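Local atomic coordinates of trichothecene 15-O-acetyltransferase TRI3 (Fusarium sporotrichioides, PDB entry 3FP0), a protein that acetylates the 15-hydroxyl of trichothecene intermediates, a step in the fungal biosynthesis of mycotoxins such as T-2 toxin. Residues Y51-A56 with I465-N470; P277-H282 with T488-Y493; P434-D439 with I478-W483. All coordinates share one frame; numbering follows the deposited sequence.

Overall arrangement
From the N terminus, the chain lays down 51-56, 277-282 and 434-439 in turn, and their partners all lie near the C terminus. Residues 465-470 close contact 1 first, across 408 residues; 478-483 then closes contact 3 and 488-493 closes contact 2. Contact 3 therefore falls wholly within the span of contact 2, while contact 1 crosses both. Contact 1 belongs to the six-stranded sheet; contacts 2 and 3 share the five-stranded one, where strands 477-483 and 486-494 are neighbours. The sheets meet where Phe467 and Val469 pack on Arg479 and where Phe467 O probably accepts a hydrogen bond from Asn490. All three contacts reach the bound trichothecene, contact 2 through Ile492.

Contact 1 (Y51-A56 with I465-N470); sequences YDLYIA and IDFVVN. With FP0 ((3alpha)-15-hydroxy-12,13-epoxytrichothec-9-en-3-yl acetate), chain C.
Phe467 packs its ring against Leu53 and Ile55 on one face of the antiparallel pair formed by strands 53-56 and 465-469, inside the six-stranded mixed sheet of this member of the CoA-dependent acyltransferase clan. Leu53 CD2 meets the far rim of the ring, 3.6 Å from Phe467 CZ, while Ile55 brings CG1 and CD1 to the CD1-CE1 side. The ring leans toward the partner strand because Phe467 CG stands anti to the backbone N (chi1 -166°). Leu53 CD2 also touches Val469 CG2 at 3.7 Å. Behind this layer, helix 191-204 contributes Cys194, on Leu53 and Ile55, and Arg195, in a cation-pi contact with Phe467.

On the face of Tyr54 and Val468, Asn470 ND2 lies at the edge of the Tyr54 ring and in its plane, although the amide as a whole is turned 47° from that ring. Three outside bonds fix the amide: ND2 to Ala49 O and Glu142 OE2, and OD1 to Trp138 NE1. Glu142 OE2 also binds Tyr54 OH. The backbone bond Tyr54 N to Val468 O is 2.7 Å.

Pairing runs on past the strand ends, with Tyr51 N bonded to Asn470 O at 3.1 Å. The Tyr51 ring sets its edge against Val469 CG1 and presents a face to C8 of the bound trichothecene; Tyr51 CE1 comes 3.5 Å from ligand C16. At the opposite end Asp466 OD1 pairs with Lys283, and one water donates to both Ala56 O, at 2.9 Å, and Asp466 OD2, at 2.6 Å.

Contact 2 (P277-H282 with T488-Y493); sequences PRCVIH and TLNIIY. With GLC (alpha-D-glucopyranose), chain B; Z9N (alpha-D-fructofuranose), chain D.
Arg278 lays its CB over one face of the Tyr493 ring, 3.7 Å from the ring centroid and 27° off the normal, a CH-pi contact displaced toward the CE2-CZ rim. Tyr493 reaches its partner because CG sits between the backbone N and the carbonyl carbon (chi1 72°), which swings the ring across to the other strand. Arg278 then bends at its second torsion (chi2 -63°) and carries its guanidinium away to two salt bridges, NE with Asp495 and NH1 with Glu143. The aromatic ring thus packs on the aliphatic root of the chain, while the charge is met elsewhere.

Beneath this overlap the two strands pair antiparallel; Arg278 N gives a 2.8 Å bond to Tyr493 O, and His282 N one of 2.7 Å to Leu489 O. On the reverse face Ile281 and Asn490 lie side by side, with Ile281 CG1 3.7 Å from Asn490 CB, and Ile281 CG2 meets Thr488 CG2 at 3.8 Å. Ile492, on this face too, touches the bound trichothecene.

At the far end His282 faces a bound disaccharide. Its NE2 hydrogen-bonds O4 of the fructose unit at 3.0 Å, near the plane of the imidazole, and ND1 is paired with Gln508 OE1. The glucose O4 makes a weak bond to Ile281 O.

Strand 277-283 is one of the two edge strands of its five-stranded sheet within the chain, and 486-494 separates it from 477-483. Helix 500-516 packs on the face of His282, Ile491 and Tyr493, whereas strand 457-469 of the other sheet backs Ile281, Thr488 and Ile492.

Contact 3 (P434-D439 with I478-W483); sequences PLFISD and IRLDSW. With FP0 ((3alpha)-15-hydroxy-12,13-epoxytrichothec-9-en-3-yl acetate), chain C.
Ile478 pushes its CD1 against Pro434 CB, 3.7 Å away, at the start of an apolar row that continues through Phe436 and Leu480. The Phe436 ring turns an edge to Leu480, with Phe436 CE1 3.8 Å from Leu480 CB. Thr310 of helix 306-321 packs on both of these residues, and Gln311 and Ile314 of that helix on Phe436.

Beneath this face strands 435-439 and 478-483 pair in parallel. Ile437 bonds through its N to Ile478 O, at 2.7 Å, and through its O to Leu480 N, the residues before and after Arg479. The pair belongs to the five-stranded mixed sheet, and the chain joining the two strands passes through strands 449-452 and 457-469 of the six-stranded sheet before returning.

On the reverse face Ile437 supports Arg479. Ile437 CG2 sits 3.7 Å above the plane of the guanidinium, over its centre, and Ile437 CD1 reaches on to C16 of the bound trichothecene at 3.9 Å. Leu435 CD2 meets ligand C10 at 3.6 Å, which puts this end of the strand in the wall of the substrate pocket.

Arg479 runs extended from CG to NE, its CG anti to the backbone N (chi1 -167°), and arrives beside Asp439. NE and NH1 grip a single oxygen side-on, in a salt bridge: Asp439 OD2 offers its syn lone pair to Arg479 NH1 at 2.9 Å, and Arg479 NE meets it on the syn side too but 32° out of the carboxylate plane, at a doubtfully short 2.5 Å. The carboxylate and guanidinium planes stand 60° apart. Phe467 and Val469 of strand 457-469 also pack on Arg479. Arg195 NH2 adds a further salt bridge to Asp439 OD2, and Arg195 NH1 forms a long, weak ion pair with Asp481 OD2, probably easing the proximity of the two acids.

Contact 1 (Y51-A56 with I465-N470)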
loop_
_atom_site.group_PDB
_atom_site.type_symbol
_atom_site.label_atom_id
_atom_site.label_comp_id
_atom_site.label_asym_id
_atom_site.label_seq_id
_atom_site.Cartn_x
_atom_site.Cartn_y
_atom_site.Cartn_z
ATOM N N TYR A 51 1.812 -4.464 8.777
ATOM C CA TYR A 51 1.315 -3.970 7.495
ATOM C C TYR A 51 0.303 -2.790 7.547
ATOM O O TYR A 51 -0.210 -2.398 6.488
ATOM C CB TYR A 51 0.743 -5.154 6.677
ATOM C CG TYR A 51 1.780 -6.251 6.361
ATOM C CD1 TYR A 51 3.136 -5.919 6.119
ATOM C CD2 TYR A 51 1.398 -7.594 6.267
ATOM C CE1 TYR A 51 4.110 -6.938 5.834
ATOM C CE2 TYR A 51 2.337 -8.607 5.971
ATOM C CZ TYR A 51 3.671 -8.277 5.739
ATOM O OH TYR A 51 4.574 -9.259 5.440
ATOM N N ASP A 52 0.096 -2.156 8.705
ATOM C CA ASP A 52 -0.730 -0.941 8.765
ATOM C C ASP A 52 -0.172 0.055 7.744
ATOM O O ASP A 52 1.072 0.153 7.539
ATOM C CB ASP A 52 -0.675 -0.263 10.164
ATOM C CG ASP A 52 -1.762 -0.739 11.131
ATOM O OD1 ASP A 52 -2.399 -1.819 10.925
ATOM O OD2 ASP A 52 -1.992 0.008 12.117
ATOM N N LEU A 53 -1.077 0.783 7.088
ATOM C CA LEU A 53 -0.684 1.758 6.062
ATOM C C LEU A 53 -0.605 3.120 6.708
ATOM O O LEU A 53 -1.520 3.495 7.460
ATOM C CB LEU A 53 -1.719 1.788 4.907
ATOM C CG LEU A 53 -1.983 0.440 4.263
ATOM C CD1 LEU A 53 -3.142 0.462 3.225
ATOM C CD2 LEU A 53 -0.675 -0.010 3.592
ATOM N N TYR A 54 0.475 3.843 6.419
ATOM C CA TYR A 54 0.592 5.245 6.783
ATOM C C TYR A 54 0.889 6.053 5.513
ATOM O O TYR A 54 1.837 5.737 4.774
ATOM C CB TYR A 54 1.718 5.449 7.787
ATOM C CG TYR A 54 1.415 4.972 9.174
ATOM C CD1 TYR A 54 0.896 5.862 10.139
ATOM C CD2 TYR A 54 1.643 3.637 9.534
ATOM C CE1 TYR A 54 0.665 5.428 11.462
ATOM C CE2 TYR A 54 1.416 3.188 10.822
ATOM C CZ TYR A 54 0.922 4.081 11.782
ATOM O OH TYR A 54 0.713 3.667 13.072
ATOM N N ILE A 55 0.049 7.045 5.221
ATOM C CA ILE A 55 0.321 7.976 4.115
ATOM C C ILE A 55 0.563 9.385 4.660
ATOM O O ILE A 55 -0.299 9.983 5.316
ATOM C CB ILE A 55 -0.773 7.990 3.018
ATOM C CG1 ILE A 55 -1.125 6.541 2.565
ATOM C CG2 ILE A 55 -0.313 8.923 1.887
ATOM C CD1 ILE A 55 -2.279 6.439 1.513
ATOM N N ALA A 56 1.769 9.877 4.409
ATOM C CA ALA A 56 2.244 11.153 4.957
ATOM C C ALA A 56 2.195 12.115 3.792
ATOM O O ALA A 56 2.820 11.860 2.775
ATOM C CB ALA A 56 3.648 11.010 5.511
ATOM N N ILE A 465 4.261 13.133 -0.990
ATOM C CA ILE A 465 3.512 11.945 -0.590
ATOM C C ILE A 465 4.492 10.818 -0.293
ATOM O O ILE A 465 5.324 10.492 -1.121
ATOM C CB ILE A 465 2.547 11.464 -1.680
ATOM C CG1 ILE A 465 1.614 12.607 -2.153
ATOM C CG2 ILE A 465 1.786 10.129 -1.233
ATOM C CD1 ILE A 465 0.652 12.166 -3.252
ATOM N N ASP A 466 4.381 10.244 0.893
ATOM C CA ASP A 466 5.219 9.100 1.306
ATOM C C ASP A 466 4.336 7.982 1.844
ATOM O O ASP A 466 3.615 8.194 2.816
ATOM C CB ASP A 466 6.231 9.519 2.388
ATOM C CG ASP A 466 7.273 10.476 1.852
ATOM O OD1 ASP A 466 8.114 10.018 1.043
ATOM O OD2 ASP A 466 7.219 11.688 2.205
ATOM N N PHE A 467 4.403 6.814 1.203
ATOM C CA PHE A 467 3.565 5.668 1.545
ATOM C C PHE A 467 4.369 4.712 2.399
ATOM O O PHE A 467 5.244 4.018 1.921
ATOM C CB PHE A 467 3.060 4.998 0.284
ATOM C CG PHE A 467 1.934 4.037 0.505
ATOM C CD1 PHE A 467 0.610 4.430 0.252
ATOM C CD2 PHE A 467 2.186 2.714 0.896
ATOM C CE1 PHE A 467 -0.435 3.540 0.454
ATOM C CE2 PHE A 467 1.118 1.803 1.059
ATOM C CZ PHE A 467 -0.174 2.228 0.856
ATOM N N VAL A 468 4.061 4.699 3.677
ATOM C CA VAL A 468 4.870 3.949 4.650
ATOM C C VAL A 468 4.052 2.814 5.284
ATOM O O VAL A 468 2.926 3.040 5.710
ATOM C CB VAL A 468 5.455 4.941 5.683
ATOM C CG1 VAL A 468 6.201 4.232 6.823
ATOM C CG2 VAL A 468 6.344 5.965 4.950
ATOM N N VAL A 469 4.630 1.605 5.362
ATOM C CA VAL A 469 3.931 0.403 5.876
ATOM C C VAL A 469 4.701 -0.153 7.076
ATOM O O VAL A 469 5.941 -0.134 7.078
ATOM C CB VAL A 469 3.755 -0.653 4.755
ATOM C CG1 VAL A 469 3.031 -1.932 5.216
ATOM C CG2 VAL A 469 3.026 -0.018 3.551
ATOM N N ASN A 470 3.979 -0.627 8.088
ATOM C CA ASN A 470 4.666 -1.204 9.266
ATOM C C ASN A 470 5.330 -2.524 8.910
ATOM O O ASN A 470 4.658 -3.401 8.394
ATOM C CB ASN A 470 3.677 -1.442 10.371
ATOM C CG ASN A 470 3.374 -0.193 11.142
ATOM O OD1 ASN A 470 4.065 0.866 11.023
ATOM N ND2 ASN A 470 2.336 -0.287 11.952
HETATM C C2 FP0 C . 1.644 -9.761 0.915
HETATM C C6 FP0 C . 1.860 -6.867 0.383
HETATM C C5 FP0 C . 0.620 -7.747 -0.011
HETATM C C4 FP0 C . 0.928 -8.677 -1.193
HETATM C C3 FP0 C . 1.500 -9.994 -0.598
HETATM C C11 FP0 C . 3.111 -7.751 0.606
HETATM C C10 FP0 C . 4.203 -7.000 1.396
HETATM C C9 FP0 C . 3.970 -5.852 2.095
HETATM C C8 FP0 C . 2.640 -5.140 2.085
HETATM C C12 FP0 C . 0.445 -8.842 1.064
HETATM C C13 FP0 C . -0.166 -8.591 2.410
HETATM O O4 FP0 C . 1.884 -10.846 -3.147
HETATM C C17 FP0 C . 2.905 -10.756 -2.473
HETATM C C18 FP0 C . 4.322 -11.006 -2.922
HETATM O O3 FP0 C . 2.772 -10.366 -1.120
HETATM O O2 FP0 C . -0.827 -9.395 1.390
HETATM O O1 FP0 C . 2.842 -9.025 1.253
HETATM C C14 FP0 C . -0.647 -6.931 -0.360
HETATM C C7 FP0 C . 1.545 -6.122 1.700
HETATM C C15 FP0 C . 2.193 -5.940 -0.790
HETATM O O12 FP0 C . 1.471 -4.695 -0.788
HETATM C C16 FP0 C . 5.057 -5.216 2.907
HETATM O O HOH W 1 5.311 13.349 2.596
#

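Contact 2 (P277-H282 with T488-Y493)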
loop_
_atom_site.group_PDB
_atom_site.type_symbol
_atom_site.label_atom_id
_atom_site.label_comp_id
_atom_site.label_asym_id
_atom_site.label_seq_id
_atom_site.Cartn_x
_atom_site.Cartn_y
_atom_site.Cartn_z
ATOM N N PRO A 277 9.151 -1.034 13.686
ATOM C CA PRO A 277 9.027 -0.765 12.232
ATOM C C PRO A 277 9.716 0.539 11.885
ATOM O O PRO A 277 9.585 1.530 12.620
ATOM C CB PRO A 277 7.501 -0.639 12.014
ATOM C CG PRO A 277 6.985 -0.206 13.389
ATOM C CD PRO A 277 7.847 -0.893 14.386
ATOM N N ARG A 278 10.490 0.520 10.806
ATOM C CA ARG A 278 11.257 1.672 10.393
ATOM C C ARG A 278 11.183 1.811 8.876
ATOM O O ARG A 278 10.831 0.877 8.178
ATOM C CB ARG A 278 12.738 1.550 10.810
ATOM C CG ARG A 278 13.045 1.439 12.329
ATOM C CD ARG A 278 12.614 2.685 13.090
ATOM N NE ARG A 278 12.928 2.582 14.515
ATOM C CZ ARG A 278 12.595 3.501 15.424
ATOM N NH1 ARG A 278 11.928 4.598 15.056
ATOM N NH2 ARG A 278 12.923 3.324 16.705
ATOM N N CYS A 279 11.618 2.957 8.366
ATOM C CA CYS A 279 11.608 3.201 6.932
ATOM C C CYS A 279 12.763 4.163 6.582
ATOM O O CYS A 279 13.022 5.107 7.316
ATOM C CB CYS A 279 10.254 3.760 6.517
ATOM S SG CYS A 279 10.024 4.123 4.765
ATOM N N VAL A 280 13.483 3.852 5.501
ATOM C CA VAL A 280 14.476 4.745 4.885
ATOM C C VAL A 280 13.915 5.133 3.508
ATOM O O VAL A 280 13.355 4.291 2.820
ATOM C CB VAL A 280 15.840 4.021 4.704
ATOM C CG1 VAL A 280 16.943 4.992 4.222
ATOM C CG2 VAL A 280 16.252 3.323 5.994
ATOM N N ILE A 281 14.062 6.397 3.129
ATOM C CA ILE A 281 13.416 6.931 1.922
ATOM C C ILE A 281 14.489 7.608 1.068
ATOM O O ILE A 281 15.429 8.273 1.605
ATOM C CB ILE A 281 12.342 7.998 2.305
ATOM C CG1 ILE A 281 11.245 7.423 3.222
ATOM C CG2 ILE A 281 11.719 8.681 1.035
ATOM C CD1 ILE A 281 10.406 8.539 3.900
ATOM N N HIS A 282 14.368 7.452 -0.251
ATOM C CA HIS A 282 15.189 8.190 -1.195
ATOM C C HIS A 282 14.240 8.766 -2.232
ATOM O O HIS A 282 13.612 8.047 -3.035
ATOM C CB HIS A 282 16.273 7.329 -1.879
ATOM C CG HIS A 282 17.196 8.123 -2.745
ATOM N ND1 HIS A 282 18.499 8.384 -2.394
ATOM C CD2 HIS A 282 16.993 8.746 -3.929
ATOM C CE1 HIS A 282 19.056 9.154 -3.315
ATOM N NE2 HIS A 282 18.157 9.399 -4.249
ATOM N N THR A 488 9.993 8.089 -6.017
ATOM C CA THR A 488 10.429 7.885 -4.640
ATOM C C THR A 488 10.555 6.387 -4.352
ATOM O O THR A 488 9.675 5.589 -4.718
ATOM C CB THR A 488 9.488 8.569 -3.609
ATOM O OG1 THR A 488 9.658 10.000 -3.701
ATOM C CG2 THR A 488 9.786 8.085 -2.150
ATOM N N LEU A 489 11.671 6.018 -3.734
ATOM C CA LEU A 489 11.886 4.660 -3.215
ATOM C C LEU A 489 11.959 4.694 -1.692
ATOM O O LEU A 489 12.613 5.554 -1.131
ATOM C CB LEU A 489 13.214 4.079 -3.701
ATOM C CG LEU A 489 13.389 3.572 -5.118
ATOM C CD1 LEU A 489 13.341 4.797 -6.081
ATOM C CD2 LEU A 489 14.707 2.831 -5.275
ATOM N N ASN A 490 11.304 3.754 -1.026
ATOM C CA ASN A 490 11.580 3.556 0.399
ATOM C C ASN A 490 11.774 2.069 0.725
ATOM O O ASN A 490 11.392 1.184 -0.091
ATOM C CB ASN A 490 10.541 4.293 1.290
ATOM C CG ASN A 490 9.165 3.637 1.282
ATOM O OD1 ASN A 490 9.048 2.412 1.430
ATOM N ND2 ASN A 490 8.102 4.459 1.165
ATOM N N ILE A 491 12.465 1.795 1.837
ATOM C CA ILE A 491 12.624 0.431 2.299
ATOM C C ILE A 491 12.082 0.375 3.720
ATOM O O ILE A 491 12.480 1.160 4.579
ATOM C CB ILE A 491 14.085 -0.086 2.279
ATOM C CG1 ILE A 491 14.721 0.085 0.896
ATOM C CG2 ILE A 491 14.150 -1.545 2.781
ATOM C CD1 ILE A 491 16.084 -0.648 0.684
ATOM N N ILE A 492 11.111 -0.514 3.938
ATOM C CA ILE A 492 10.649 -0.841 5.295
ATOM C C ILE A 492 11.410 -2.041 5.870
ATOM O O ILE A 492 11.790 -2.968 5.166
ATOM C CB ILE A 492 9.097 -1.007 5.380
ATOM C CG1 ILE A 492 8.624 -2.317 4.683
ATOM C CG2 ILE A 492 8.427 0.302 4.839
ATOM C CD1 ILE A 492 7.051 -2.530 4.651
ATOM N N TYR A 493 11.660 -1.988 7.159
ATOM C CA TYR A 493 12.472 -3.002 7.831
ATOM C C TYR A 493 12.124 -2.897 9.283
ATOM O O TYR A 493 11.662 -1.829 9.750
ATOM C CB TYR A 493 14.004 -2.794 7.578
ATOM C CG TYR A 493 14.630 -1.618 8.271
ATOM C CD1 TYR A 493 15.350 -1.774 9.464
ATOM C CD2 TYR A 493 14.475 -0.315 7.752
ATOM C CE1 TYR A 493 15.928 -0.645 10.106
ATOM C CE2 TYR A 493 15.017 0.770 8.363
ATOM C CZ TYR A 493 15.753 0.609 9.536
ATOM O OH TYR A 493 16.272 1.736 10.142
HETATM C C1 GLC B . 18.724 12.156 -0.846
HETATM C C2 GLC B . 18.356 13.149 0.291
HETATM C C3 GLC B . 18.328 12.521 1.690
HETATM C C4 GLC B . 17.866 11.078 1.563
HETATM C C5 GLC B . 19.028 10.380 0.877
HETATM C C6 GLC B . 18.827 8.879 0.828
HETATM O O2 GLC B . 19.200 14.300 0.315
HETATM O O3 GLC B . 17.447 13.272 2.486
HETATM O O4 GLC B . 17.493 10.508 2.806
HETATM O O5 GLC B . 19.286 10.903 -0.423
HETATM O O6 GLC B . 19.678 8.380 1.826
HETATM O O2 Z9N D . 19.691 12.738 -1.713
HETATM C C1 Z9N D . 19.241 14.940 -2.627
HETATM O O1 Z9N D . 17.961 15.325 -2.149
HETATM C C2 Z9N D . 19.293 13.425 -2.895
HETATM O O5 Z9N D . 20.315 13.116 -3.824
HETATM C C3 Z9N D . 18.030 12.949 -3.629
HETATM O O3 Z9N D . 16.884 13.722 -3.314
HETATM C C4 Z9N D . 18.344 13.111 -5.106
HETATM O O4 Z9N D . 18.063 11.939 -5.821
HETATM C C5 Z9N D . 19.852 13.221 -5.162
HETATM C C6 Z9N D . 20.325 14.480 -5.893
HETATM O O6 Z9N D . 21.544 14.962 -5.342
#

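Contact 3 (P434-D439 with I478-W483)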
loop_
_atom_site.group_PDB
_atom_site.type_symbol
_atom_site.label_atom_id
_atom_site.label_comp_id
_atom_site.label_asym_id
_atom_site.label_seq_id
_atom_site.Cartn_x
_atom_site.Cartn_y
_atom_site.Cartn_z
ATOM N N PRO A 434 14.882 -9.762 -0.382
ATOM C CA PRO A 434 14.090 -8.523 -0.422
ATOM C C PRO A 434 12.893 -8.633 -1.356
ATOM O O PRO A 434 12.964 -9.344 -2.372
ATOM C CB PRO A 434 15.092 -7.501 -0.971
ATOM C CG PRO A 434 16.432 -8.031 -0.451
ATOM C CD PRO A 434 16.280 -9.491 -0.787
ATOM N N LEU A 435 11.833 -7.905 -1.028
ATOM C CA LEU A 435 10.587 -7.952 -1.804
ATOM C C LEU A 435 10.392 -6.593 -2.456
ATOM O O LEU A 435 10.664 -5.551 -1.815
ATOM C CB LEU A 435 9.401 -8.298 -0.892
ATOM C CG LEU A 435 7.999 -8.167 -1.524
ATOM C CD1 LEU A 435 7.844 -9.104 -2.730
ATOM C CD2 LEU A 435 6.897 -8.431 -0.510
ATOM N N PHE A 436 9.983 -6.590 -3.726
ATOM C CA PHE A 436 9.681 -5.350 -4.436
ATOM C C PHE A 436 8.178 -5.080 -4.547
ATOM O O PHE A 436 7.393 -5.978 -4.841
ATOM C CB PHE A 436 10.354 -5.317 -5.842
ATOM C CG PHE A 436 10.082 -4.048 -6.637
ATOM C CD1 PHE A 436 10.450 -2.794 -6.144
ATOM C CD2 PHE A 436 9.480 -4.116 -7.906
ATOM C CE1 PHE A 436 10.192 -1.615 -6.863
ATOM C CE2 PHE A 436 9.241 -2.940 -8.633
ATOM C CZ PHE A 436 9.593 -1.681 -8.101
ATOM N N ILE A 437 7.797 -3.826 -4.327
ATOM C CA ILE A 437 6.402 -3.399 -4.423
ATOM C C ILE A 437 6.316 -2.188 -5.368
ATOM O O ILE A 437 6.907 -1.133 -5.099
ATOM C CB ILE A 437 5.780 -3.040 -3.021
ATOM C CG1 ILE A 437 6.029 -4.170 -2.009
ATOM C CG2 ILE A 437 4.259 -2.728 -3.159
ATOM C CD1 ILE A 437 5.979 -3.778 -0.560
ATOM N N SER A 438 5.555 -2.339 -6.453
ATOM C CA SER A 438 5.435 -1.286 -7.441
ATOM C C SER A 438 4.065 -0.590 -7.485
ATOM O O SER A 438 3.065 -1.200 -7.876
ATOM C CB SER A 438 5.787 -1.820 -8.826
ATOM O OG SER A 438 5.866 -0.720 -9.706
ATOM N N ASP A 439 4.034 0.692 -7.120
ATOM C CA ASP A 439 2.756 1.438 -6.921
ATOM C C ASP A 439 2.342 2.440 -8.024
ATOM O O ASP A 439 1.169 2.820 -8.116
ATOM C CB ASP A 439 2.757 2.136 -5.549
ATOM C CG ASP A 439 2.501 1.152 -4.380
ATOM O OD1 ASP A 439 2.212 -0.049 -4.645
ATOM O OD2 ASP A 439 2.595 1.565 -3.198
ATOM N N ILE A 478 10.800 -3.096 -0.612
ATOM C CA ILE A 478 11.151 -1.894 -1.337
ATOM C C ILE A 478 9.954 -1.453 -2.156
ATOM O O ILE A 478 9.407 -2.242 -2.928
ATOM C CB ILE A 478 12.410 -2.087 -2.263
ATOM C CG1 ILE A 478 13.632 -2.577 -1.476
ATOM C CG2 ILE A 478 12.739 -0.777 -2.994
ATOM C CD1 ILE A 478 13.823 -4.037 -1.507
ATOM N N ARG A 479 9.551 -0.191 -1.967
ATOM C CA ARG A 479 8.365 0.343 -2.606
ATOM C C ARG A 479 8.708 1.543 -3.464
ATOM O O ARG A 479 9.349 2.495 -3.006
ATOM C CB ARG A 479 7.358 0.737 -1.536
ATOM C CG ARG A 479 5.977 1.018 -2.011
ATOM C CD ARG A 479 5.107 1.105 -0.748
ATOM N NE ARG A 479 3.772 0.736 -1.120
ATOM C CZ ARG A 479 3.078 -0.302 -0.674
ATOM N NH1 ARG A 479 1.890 -0.445 -1.175
ATOM N NH2 ARG A 479 3.520 -1.154 0.259
ATOM N N LEU A 480 8.241 1.507 -4.693
ATOM C CA LEU A 480 8.437 2.602 -5.636
ATOM C C LEU A 480 7.138 3.294 -5.992
ATOM O O LEU A 480 6.178 2.629 -6.350
ATOM C CB LEU A 480 9.059 2.047 -6.943
ATOM C CG LEU A 480 9.274 3.049 -8.105
ATOM C CD1 LEU A 480 10.416 3.958 -7.793
ATOM C CD2 LEU A 480 9.500 2.317 -9.450
ATOM N N ASP A 481 7.120 4.619 -5.958
ATOM C CA ASP A 481 6.039 5.380 -6.603
ATOM C C ASP A 481 6.582 6.691 -7.183
ATOM O O ASP A 481 7.814 6.892 -7.268
ATOM C CB ASP A 481 4.827 5.598 -5.645
ATOM C CG ASP A 481 5.169 6.475 -4.425
ATOM O OD1 ASP A 481 6.225 7.140 -4.381
ATOM O OD2 ASP A 481 4.325 6.563 -3.511
ATOM N N SER A 482 5.671 7.580 -7.547
ATOM C CA SER A 482 6.014 8.826 -8.207
ATOM C C SER A 482 5.012 9.922 -7.853
ATOM O O SER A 482 3.805 9.655 -7.749
ATOM C CB SER A 482 5.985 8.632 -9.733
ATOM O OG SER A 482 6.391 9.829 -10.404
ATOM N N TRP A 483 5.514 11.155 -7.733
ATOM C CA TRP A 483 4.654 12.340 -7.516
ATOM C C TRP A 483 5.340 13.528 -8.149
ATOM O O TRP A 483 6.534 13.676 -7.968
ATOM C CB TRP A 483 4.513 12.565 -6.012
ATOM C CG TRP A 483 3.597 13.674 -5.600
ATOM C CD1 TRP A 483 3.909 14.742 -4.834
ATOM C CD2 TRP A 483 2.209 13.780 -5.911
ATOM N NE1 TRP A 483 2.786 15.535 -4.641
ATOM C CE2 TRP A 483 1.729 14.962 -5.294
ATOM C CE3 TRP A 483 1.321 12.992 -6.656
ATOM C CZ2 TRP A 483 0.386 15.374 -5.386
ATOM C CZ3 TRP A 483 -0.007 13.399 -6.754
ATOM C CH2 TRP A 483 -0.457 14.584 -6.115
HETATM C C2 FP0 C . 1.644 -9.761 0.915
HETATM C C6 FP0 C . 1.860 -6.867 0.383
HETATM C C5 FP0 C . 0.620 -7.747 -0.011
HETATM C C4 FP0 C . 0.928 -8.677 -1.193
HETATM C C3 FP0 C . 1.500 -9.994 -0.598
HETATM C C11 FP0 C . 3.111 -7.751 0.606
HETATM C C10 FP0 C . 4.203 -7.000 1.396
HETATM C C9 FP0 C . 3.970 -5.852 2.095
HETATM C C8 FP0 C . 2.640 -5.140 2.085
HETATM C C12 FP0 C . 0.445 -8.842 1.064
HETATM C C13 FP0 C . -0.166 -8.591 2.410
HETATM O O4 FP0 C . 1.884 -10.846 -3.147
HETATM C C17 FP0 C . 2.905 -10.756 -2.473
HETATM C C18 FP0 C . 4.322 -11.006 -2.922
HETATM O O3 FP0 C . 2.772 -10.366 -1.120
HETATM O O2 FP0 C . -0.827 -9.395 1.390
HETATM O O1 FP0 C . 2.842 -9.025 1.253
HETATM C C14 FP0 C . -0.647 -6.931 -0.360
HETATM C C7 FP0 C . 1.545 -6.122 1.700
HETATM C C15 FP0 C . 2.193 -5.940 -0.790
HETATM O O12 FP0 C . 1.471 -4.695 -0.788
HETATM C C16 FP0 C . 5.057 -5.216 2.907
#